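Long-range contacts in nitrate transport protein (Xanthomonas axonopodis pv. citri, PDB 3KSX), which probably binds alkanesulfonates as the periplasmic binding protein SsuA of a transport system and is held here in complex with MOPS: residues 104-109 with 212-217; 85-90 with 208-213; 100-105 with 304-309. One frame throughout, in Å; residues are numbered along the deposited sequence.

Contact 1 (104-109 with 212-217); sequences GWVPPT and GFFLSS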
loop_
_atom_site.group_PDB
_atom_site.type_symbol
_atom_site.label_atom_id
_atom_site.label_comp_id
_atom_site.label_asym_id
_atom_site.label_seq_id
_atom_site.Cartn_x
_atom_site.Cartn_y
_atom_site.Cartn_z
ATOM N N GLY A 104 1.922 -12.206 5.670
ATOM C CA GLY A 104 0.543 -11.867 5.930
ATOM C C GLY A 104 -0.093 -11.136 4.776
ATOM O O GLY A 104 0.618 -10.559 3.933
ATOM N N TRP A 105 -1.423 -11.220 4.701
ATOM C CA TRP A 105 -2.161 -10.657 3.535
ATOM C C TRP A 105 -3.256 -9.722 3.991
ATOM O O TRP A 105 -3.952 -10.054 4.971
ATOM C CB TRP A 105 -2.707 -11.786 2.620
ATOM C CG TRP A 105 -3.764 -11.323 1.614
ATOM C CD1 TRP A 105 -3.595 -10.468 0.597
ATOM C CD2 TRP A 105 -5.175 -11.612 1.658
ATOM N NE1 TRP A 105 -4.796 -10.267 -0.095
ATOM C CE2 TRP A 105 -5.783 -10.934 0.567
ATOM C CE3 TRP A 105 -5.965 -12.395 2.500
ATOM C CZ2 TRP A 105 -7.167 -11.009 0.294
ATOM C CZ3 TRP A 105 -7.328 -12.416 2.290
ATOM C CH2 TRP A 105 -7.921 -11.733 1.172
ATOM N N VAL A 106 -3.391 -8.586 3.283
ATOM C CA VAL A 106 -4.257 -7.491 3.649
ATOM C C VAL A 106 -5.251 -7.422 2.475
ATOM O O VAL A 106 -4.845 -7.188 1.333
ATOM C CB VAL A 106 -3.467 -6.126 3.652
ATOM C CG1 VAL A 106 -4.430 -5.001 3.973
ATOM C CG2 VAL A 106 -2.297 -6.134 4.690
ATOM N N PRO A 107 -6.537 -7.689 2.713
ATOM C CA PRO A 107 -7.444 -7.638 1.575
ATOM C C PRO A 107 -7.547 -6.253 0.868
ATOM O O PRO A 107 -7.184 -5.195 1.422
ATOM C CB PRO A 107 -8.745 -8.034 2.198
ATOM C CG PRO A 107 -8.253 -8.945 3.399
ATOM C CD PRO A 107 -7.276 -8.006 3.941
ATOM N N PRO A 108 -7.977 -6.261 -0.392
ATOM C CA PRO A 108 -7.813 -5.003 -1.102
ATOM C C PRO A 108 -8.877 -3.950 -0.759
ATOM O O PRO A 108 -9.946 -4.253 -0.184
ATOM C CB PRO A 108 -8.014 -5.422 -2.600
ATOM C CG PRO A 108 -8.968 -6.595 -2.486
ATOM C CD PRO A 108 -8.455 -7.334 -1.265
ATOM N N THR A 109 -8.576 -2.708 -1.086
ATOM C CA THR A 109 -9.490 -1.569 -0.848
ATOM C C THR A 109 -9.638 -0.785 -2.138
ATOM O O THR A 109 -9.006 0.283 -2.333
ATOM C CB THR A 109 -8.966 -0.671 0.336
ATOM O OG1 THR A 109 -7.649 -0.288 0.075
ATOM C CG2 THR A 109 -8.905 -1.440 1.591
ATOM N N GLY A 212 -2.750 -6.197 -0.321
ATOM C CA GLY A 212 -1.371 -5.829 0.047
ATOM C C GLY A 212 -0.813 -6.937 0.953
ATOM O O GLY A 212 -1.487 -7.960 1.205
ATOM N N PHE A 213 0.376 -6.686 1.521
ATOM C CA PHE A 213 1.069 -7.752 2.233
ATOM C C PHE A 213 1.811 -7.215 3.440
ATOM O O PHE A 213 2.164 -6.019 3.430
ATOM C CB PHE A 213 2.016 -8.492 1.252
ATOM C CG PHE A 213 1.296 -9.217 0.157
ATOM C CD1 PHE A 213 0.569 -10.368 0.460
ATOM C CD2 PHE A 213 1.247 -8.731 -1.127
ATOM C CE1 PHE A 213 -0.105 -11.043 -0.518
ATOM C CE2 PHE A 213 0.538 -9.397 -2.126
ATOM C CZ PHE A 213 -0.168 -10.563 -1.789
ATOM N N PHE A 214 1.990 -8.052 4.472
ATOM C CA PHE A 214 3.078 -7.872 5.429
ATOM C C PHE A 214 4.313 -8.675 4.964
ATOM O O PHE A 214 4.159 -9.837 4.594
ATOM C CB PHE A 214 2.593 -8.200 6.829
ATOM C CG PHE A 214 2.023 -7.012 7.485
ATOM C CD1 PHE A 214 0.699 -6.602 7.182
ATOM C CD2 PHE A 214 2.832 -6.188 8.278
ATOM C CE1 PHE A 214 0.160 -5.379 7.759
ATOM C CE2 PHE A 214 2.335 -5.036 8.848
ATOM C CZ PHE A 214 1.007 -4.608 8.578
ATOM N N LEU A 215 5.466 -8.002 4.841
ATOM C CA LEU A 215 6.761 -8.536 4.389
ATOM C C LEU A 215 7.698 -8.644 5.611
ATOM O O LEU A 215 7.687 -7.828 6.528
ATOM C CB LEU A 215 7.427 -7.697 3.264
ATOM C CG LEU A 215 6.696 -7.648 1.887
ATOM C CD1 LEU A 215 6.008 -9.024 1.537
ATOM C CD2 LEU A 215 5.591 -6.561 1.905
ATOM N N SER A 216 8.539 -9.649 5.602
ATOM C CA SER A 216 9.495 -9.772 6.701
ATOM C C SER A 216 10.832 -10.150 6.108
ATOM O O SER A 216 10.931 -10.694 4.948
ATOM C CB SER A 216 9.029 -10.884 7.645
ATOM O OG SER A 216 9.906 -11.060 8.763
ATOM N N SER A 217 11.867 -9.905 6.912
ATOM C CA SER A 217 13.177 -10.451 6.736
ATOM C C SER A 217 13.045 -11.976 6.838
ATOM O O SER A 217 12.298 -12.470 7.696
ATOM C CB SER A 217 14.065 -9.896 7.899
ATOM O OG SER A 217 15.098 -10.797 8.289
#
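Gly104 to Val106 pair antiparallel with Gly212 to Phe214, forming the pairing at one edge of a mixed five-stranded sheet in one lobe of this periplasmic binding protein. Val106 and Gly212 exchange two backbone hydrogen bonds, Gly212 N to Val106 O at 2.8 Å and Val106 N to Gly212 O at 2.9 Å. Phe214 N reaches Gly104 O at 2.9 Å, whereas the return bond from Gly104 N to Phe214 O is weak. Val103 and Gly104 both lie opposite Phe214, a classic beta bulge. On one face Trp105 and Phe213 meet obliquely, their ring planes turned by 46° and Trp105 CD1 3.7 Å from Phe213 CE1. Trp105 holds CG anti to the backbone N (chi1 165°), which brings CD1 within 3.3 Å of Gly212 O. Gly104 O lies in the plane of the Phe213 ring, at its edge, 3.5 Å from CD1. On the other face the branched Val106 suits its place by setting CG2 against the edge of the Phe214 ring, 3.9 Å from CD1. Trp105 NE1 bonds to Thr210 O; helix 281-296 packs against Trp105 and Phe213, and helix 225-244 against Phe214.

Contact 2 (85-90 with 208-213); sequences AGDIPP and GLTGGF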
loop_
_atom_site.group_PDB
_atom_site.type_symbol
_atom_site.label_atom_id
_atom_site.label_comp_id
_atom_site.label_asym_id
_atom_site.label_seq_id
_atom_site.Cartn_x
_atom_site.Cartn_y
_atom_site.Cartn_z
ATOM N N ALA A 85 2.961 -3.253 2.970
ATOM C CA ALA A 85 3.013 -2.550 1.678
ATOM C C ALA A 85 1.947 -3.110 0.773
ATOM O O ALA A 85 1.345 -4.164 1.089
ATOM C CB ALA A 85 4.345 -2.784 1.058
ATOM N N GLY A 86 1.785 -2.453 -0.379
ATOM C CA GLY A 86 0.933 -2.901 -1.527
ATOM C C GLY A 86 1.378 -4.234 -2.145
ATOM O O GLY A 86 2.361 -4.816 -1.763
ATOM N N ASP A 87 0.685 -4.681 -3.179
ATOM C CA ASP A 87 1.000 -5.962 -3.767
ATOM C C ASP A 87 2.256 -5.835 -4.680
ATOM O O ASP A 87 3.095 -6.749 -4.812
ATOM C CB ASP A 87 -0.191 -6.471 -4.551
ATOM C CG ASP A 87 -0.646 -5.593 -5.679
ATOM O OD1 ASP A 87 -0.583 -4.336 -5.673
ATOM O OD2 ASP A 87 -1.227 -6.188 -6.652
ATOM N N ILE A 88 2.448 -4.651 -5.254
ATOM C CA ILE A 88 3.580 -4.418 -6.203
ATOM C C ILE A 88 4.978 -4.213 -5.627
ATOM O O ILE A 88 5.977 -4.743 -6.247
ATOM C CB ILE A 88 3.251 -3.264 -7.246
ATOM C CG1 ILE A 88 1.843 -3.459 -7.866
ATOM C CG2 ILE A 88 4.400 -3.057 -8.308
ATOM C CD1 ILE A 88 1.648 -4.888 -8.521
ATOM N N PRO A 89 5.094 -3.499 -4.476
ATOM C CA PRO A 89 6.463 -3.268 -3.956
ATOM C C PRO A 89 7.318 -4.555 -3.775
ATOM O O PRO A 89 8.484 -4.594 -4.250
ATOM C CB PRO A 89 6.249 -2.526 -2.662
ATOM C CG PRO A 89 4.952 -1.635 -2.980
ATOM C CD PRO A 89 4.099 -2.673 -3.761
ATOM N N PRO A 90 6.747 -5.620 -3.181
ATOM C CA PRO A 90 7.553 -6.808 -3.027
ATOM C C PRO A 90 7.968 -7.467 -4.321
ATOM O O PRO A 90 9.010 -8.109 -4.352
ATOM C CB PRO A 90 6.711 -7.761 -2.167
ATOM C CG PRO A 90 5.308 -7.192 -2.160
ATOM C CD PRO A 90 5.438 -5.711 -2.499
ATOM N N GLY A 208 -10.268 -6.912 -9.744
ATOM C CA GLY A 208 -9.785 -8.046 -8.999
ATOM C C GLY A 208 -8.365 -7.760 -8.489
ATOM O O GLY A 208 -7.462 -8.616 -8.607
ATOM N N LEU A 209 -8.176 -6.555 -7.881
ATOM C CA LEU A 209 -6.895 -6.272 -7.164
ATOM C C LEU A 209 -6.637 -7.237 -5.996
ATOM O O LEU A 209 -7.564 -7.653 -5.264
ATOM C CB LEU A 209 -6.941 -4.797 -6.645
ATOM C CG LEU A 209 -7.132 -3.727 -7.659
ATOM C CD1 LEU A 209 -7.108 -2.350 -7.008
ATOM C CD2 LEU A 209 -5.925 -3.732 -8.605
ATOM N N THR A 210 -5.370 -7.570 -5.822
ATOM C CA THR A 210 -4.957 -8.531 -4.836
ATOM C C THR A 210 -5.064 -8.084 -3.408
ATOM O O THR A 210 -5.455 -8.860 -2.504
ATOM C CB THR A 210 -3.511 -9.008 -5.125
ATOM O OG1 THR A 210 -3.442 -9.540 -6.449
ATOM C CG2 THR A 210 -3.065 -10.127 -4.119
ATOM N N GLY A 211 -4.679 -6.841 -3.182
ATOM C CA GLY A 211 -4.616 -6.238 -1.846
ATOM C C GLY A 211 -3.141 -5.947 -1.549
ATOM O O GLY A 211 -2.370 -5.452 -2.413
ATOM N N GLY A 212 -2.750 -6.197 -0.321
ATOM C CA GLY A 212 -1.371 -5.829 0.047
ATOM C C GLY A 212 -0.813 -6.937 0.953
ATOM O O GLY A 212 -1.487 -7.960 1.205
ATOM N N PHE A 213 0.376 -6.686 1.521
ATOM C CA PHE A 213 1.069 -7.752 2.233
ATOM C C PHE A 213 1.811 -7.215 3.440
ATOM O O PHE A 213 2.164 -6.019 3.430
ATOM C CB PHE A 213 2.016 -8.492 1.252
ATOM C CG PHE A 213 1.296 -9.217 0.157
ATOM C CD1 PHE A 213 0.569 -10.368 0.460
ATOM C CD2 PHE A 213 1.247 -8.731 -1.127
ATOM C CE1 PHE A 213 -0.105 -11.043 -0.518
ATOM C CE2 PHE A 213 0.538 -9.397 -2.126
ATOM C CZ PHE A 213 -0.168 -10.563 -1.789
HETATM O O HOH W 1 -1.000 -8.747 -7.143
HETATM O O HOH W 2 -3.495 -6.165 -7.689
HETATM O O HOH W 3 -3.932 -4.160 -4.776
HETATM O O HOH W 4 -1.771 -3.062 -2.852
#
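Phe213 turns the edge of its ring to the backbone of Asp87, with CD2 3.8 Å from Asp87 CA and CE2 near Asp87 CB. The contact lies where strand 82-86 gives way to helix 88-95, a strand-to-helix turn at the ligand site: Gly86 N hydrogen-bonds to the bound MOPS. Ala85 and Phe213 form an antiparallel hydrogen-bonded pair between neighbouring strands, with Phe213 N to Ala85 O at 2.7 Å and Ala85 N to Phe213 O at 2.9 Å. Glycine suits both residues ahead of Phe213. In the strand, Gly212 CA lies 3.4 Å from Ala85 O, and a CB at this position would clash with that oxygen. In the turn before it, Gly211 takes a positive phi of 114°, and at its backbone angles a CB would be jammed against the carbonyl O of Thr210. Asp87 carries its CG in the crowded position between its own N and carbonyl carbon (chi1 60°), which leaves OD2 3.9 Å from Thr210 CB, where water bridges the remaining gap. Asp87 CB rests 3.2 Å from Gly211 O. The two residue types complement each other across the water: the Asp87 carboxylate accepts from both water 1 and water 2 through OD2, while Thr210 donates to them through OG1 and N. Asp87 N donates to water 4, away from that bridge. Helix 141-152 reaches Asp87 through Ser141 and Asn144, and Gln287 NE2 bonds to the carbonyl O of Asp87. Across the bridge, Thr210 OG1 donates to water 1 at 2.7 Å, and Thr210 N to water 2 at 3.0 Å.

Contact 3 (100-105 with 304-309); sequences LLYVGW and VLVAPA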
loop_
_atom_site.group_PDB
_atom_site.type_symbol
_atom_site.label_atom_id
_atom_site.label_comp_id
_atom_site.label_asym_id
_atom_site.label_seq_id
_atom_site.Cartn_x
_atom_site.Cartn_y
_atom_site.Cartn_z
ATOM N N LEU A 100 13.018 -11.608 0.768
ATOM C CA LEU A 100 11.954 -11.345 1.708
ATOM C C LEU A 100 11.008 -12.516 1.805
ATOM O O LEU A 100 10.999 -13.377 0.922
ATOM C CB LEU A 100 11.222 -10.078 1.206
ATOM C CG LEU A 100 10.696 -10.099 -0.233
ATOM C CD1 LEU A 100 9.294 -10.746 -0.198
ATOM C CD2 LEU A 100 10.472 -8.618 -0.606
ATOM N N LEU A 101 10.161 -12.524 2.850
ATOM C CA LEU A 101 9.070 -13.428 2.913
ATOM C C LEU A 101 7.750 -12.631 2.934
ATOM O O LEU A 101 7.730 -11.545 3.488
ATOM C CB LEU A 101 9.187 -14.245 4.232
ATOM C CG LEU A 101 10.266 -15.306 4.283
ATOM C CD1 LEU A 101 10.257 -15.875 5.739
ATOM C CD2 LEU A 101 10.060 -16.429 3.235
ATOM N N TYR A 102 6.677 -13.202 2.374
ATOM C CA TYR A 102 5.301 -12.694 2.558
ATOM C C TYR A 102 4.802 -13.424 3.775
ATOM O O TYR A 102 4.751 -14.635 3.729
ATOM C CB TYR A 102 4.452 -13.128 1.361
ATOM C CG TYR A 102 4.812 -12.486 0.045
ATOM C CD1 TYR A 102 5.902 -12.958 -0.716
ATOM C CD2 TYR A 102 4.047 -11.449 -0.457
ATOM C CE1 TYR A 102 6.216 -12.387 -2.022
ATOM C CE2 TYR A 102 4.323 -10.879 -1.709
ATOM C CZ TYR A 102 5.419 -11.309 -2.465
ATOM O OH TYR A 102 5.677 -10.743 -3.735
ATOM N N VAL A 103 4.353 -12.728 4.831
ATOM C CA VAL A 103 4.018 -13.408 6.074
ATOM C C VAL A 103 2.528 -13.095 6.428
ATOM O O VAL A 103 1.935 -13.638 7.375
ATOM C CB VAL A 103 5.010 -12.985 7.241
ATOM C CG1 VAL A 103 6.485 -13.336 6.836
ATOM C CG2 VAL A 103 4.852 -11.404 7.546
ATOM N N GLY A 104 1.922 -12.206 5.670
ATOM C CA GLY A 104 0.543 -11.867 5.930
ATOM C C GLY A 104 -0.093 -11.136 4.776
ATOM O O GLY A 104 0.618 -10.559 3.933
ATOM N N TRP A 105 -1.423 -11.220 4.701
ATOM C CA TRP A 105 -2.161 -10.657 3.535
ATOM C C TRP A 105 -3.256 -9.722 3.991
ATOM O O TRP A 105 -3.952 -10.054 4.971
ATOM C CB TRP A 105 -2.707 -11.786 2.620
ATOM C CG TRP A 105 -3.764 -11.323 1.614
ATOM C CD1 TRP A 105 -3.595 -10.468 0.597
ATOM C CD2 TRP A 105 -5.175 -11.612 1.658
ATOM N NE1 TRP A 105 -4.796 -10.267 -0.095
ATOM C CE2 TRP A 105 -5.783 -10.934 0.567
ATOM C CE3 TRP A 105 -5.965 -12.395 2.500
ATOM C CZ2 TRP A 105 -7.167 -11.009 0.294
ATOM C CZ3 TRP A 105 -7.328 -12.416 2.290
ATOM C CH2 TRP A 105 -7.921 -11.733 1.172
ATOM N N VAL A 304 9.388 -13.112 -11.717
ATOM C CA VAL A 304 9.546 -13.249 -10.273
ATOM C C VAL A 304 8.747 -14.474 -9.902
ATOM O O VAL A 304 7.642 -14.626 -10.385
ATOM C CB VAL A 304 8.987 -12.027 -9.504
ATOM C CG1 VAL A 304 8.768 -12.379 -8.007
ATOM C CG2 VAL A 304 9.940 -10.828 -9.678
ATOM N N LEU A 305 9.291 -15.308 -9.037
ATOM C CA LEU A 305 8.560 -16.481 -8.471
ATOM C C LEU A 305 8.113 -16.181 -7.073
ATOM O O LEU A 305 8.922 -16.035 -6.122
ATOM C CB LEU A 305 9.419 -17.744 -8.527
ATOM C CG LEU A 305 9.654 -18.063 -10.006
ATOM C CD1 LEU A 305 10.920 -18.957 -10.113
ATOM C CD2 LEU A 305 8.408 -18.694 -10.602
ATOM N N VAL A 306 6.808 -16.087 -6.933
ATOM C CA VAL A 306 6.252 -15.684 -5.628
ATOM C C VAL A 306 6.237 -16.817 -4.576
ATOM O O VAL A 306 6.554 -16.579 -3.378
ATOM C CB VAL A 306 4.784 -15.154 -5.842
ATOM C CG1 VAL A 306 4.118 -14.985 -4.464
ATOM C CG2 VAL A 306 4.777 -13.847 -6.703
ATOM N N ALA A 307 5.791 -18.023 -4.985
ATOM C CA ALA A 307 5.536 -19.099 -4.044
ATOM C C ALA A 307 6.744 -19.404 -3.131
ATOM O O ALA A 307 6.583 -19.662 -1.938
ATOM C CB ALA A 307 5.035 -20.405 -4.805
ATOM N N PRO A 308 7.995 -19.383 -3.675
ATOM C CA PRO A 308 9.013 -19.755 -2.640
ATOM C C PRO A 308 9.291 -18.712 -1.553
ATOM O O PRO A 308 10.043 -19.004 -0.617
ATOM C CB PRO A 308 10.286 -19.952 -3.429
ATOM C CG PRO A 308 9.879 -20.007 -4.919
ATOM C CD PRO A 308 8.526 -19.410 -5.064
ATOM N N ALA A 309 8.753 -17.499 -1.729
ATOM C CA ALA A 309 8.839 -16.423 -0.755
ATOM C C ALA A 309 7.654 -16.429 0.209
ATOM O O ALA A 309 7.574 -15.551 1.040
ATOM C CB ALA A 309 8.985 -15.075 -1.467
#
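Tyr102 N gives its hydrogen to Ala309 O at 2.8 Å, with an N-H...O angle of 162°, and that carbonyl oxygen is the centre of the contact. Leu101 CA makes a CH...O contact with it at 3.2 Å, and Leu101 CD2 comes to 3.4 Å. The Tyr102 ring presents its edge to the oxygen, which lies in the ring plane 3.6 Å from CD1. Ala309 CB fits between strand and ring, 3.6 Å from Leu100 O and 3.8 Å from Tyr102 CD1; a methyl is small enough to let the backbone come this near. Further along the same ring, the two side chains of Val306 and Tyr102 cross at about a right angle: with CG1 anti to the Val306 N (chi1 170°), this branch reaches Tyr102 CE1 at 4.1 Å.

The next shell fixes both partners. Ala309 N bonds to Val306 O and closes the short 3-10 turn that aims the Ala309 carbonyl at the strand. Gln288 of helix 281-296 grips the peptide on either side of Leu305, through Val304 O and Val306 N. The Tyr102 hydroxyl is anchored by Gln94 OE1 and Gln287 NE2, and on the side of strand 212-217 the Tyr102 ring meets Phe213 edge-to-face. Tyrosine thus serves twice, as an apolar ring for Ala309 and Val306 and as a polar tip for two glutamines. Strand 100-106 is one edge strand of its sheet, and the chemistry implies that the C-terminal segment lies along its outer edge, where Tyr102 also bonds to the Trp311 backbone, satisfying a buried backbone N-H by one nearly straight bond, with Leu101 CD2 and the Tyr102 ring edge beside the acceptor oxygen.

Overall arrangement
From the N terminus, contact 2 opens at 85-90, where strand 82-86 passes into helix 88-95, and contacts 1 and 3 open on strand 100-106 before the chain leaves for the second five-stranded sheet. It returns at 208-217, where contacts 1 and 2 end on the same stretch and close their loops, sharing Gly212 and Phe213. Strand 212-217 therefore lies between 82-86 and 100-106 in the sheet. After the helices of the C-terminal half, segment 304-309 comes back to strand 100-106 in contact 3, closing the longest loop. Contacts 2 and 3 cross along the chain. Together the three tie strands 82-86, 212-217 and the edge strand 100-106, the ligand-facing turn and the C-terminal tail into one lobe.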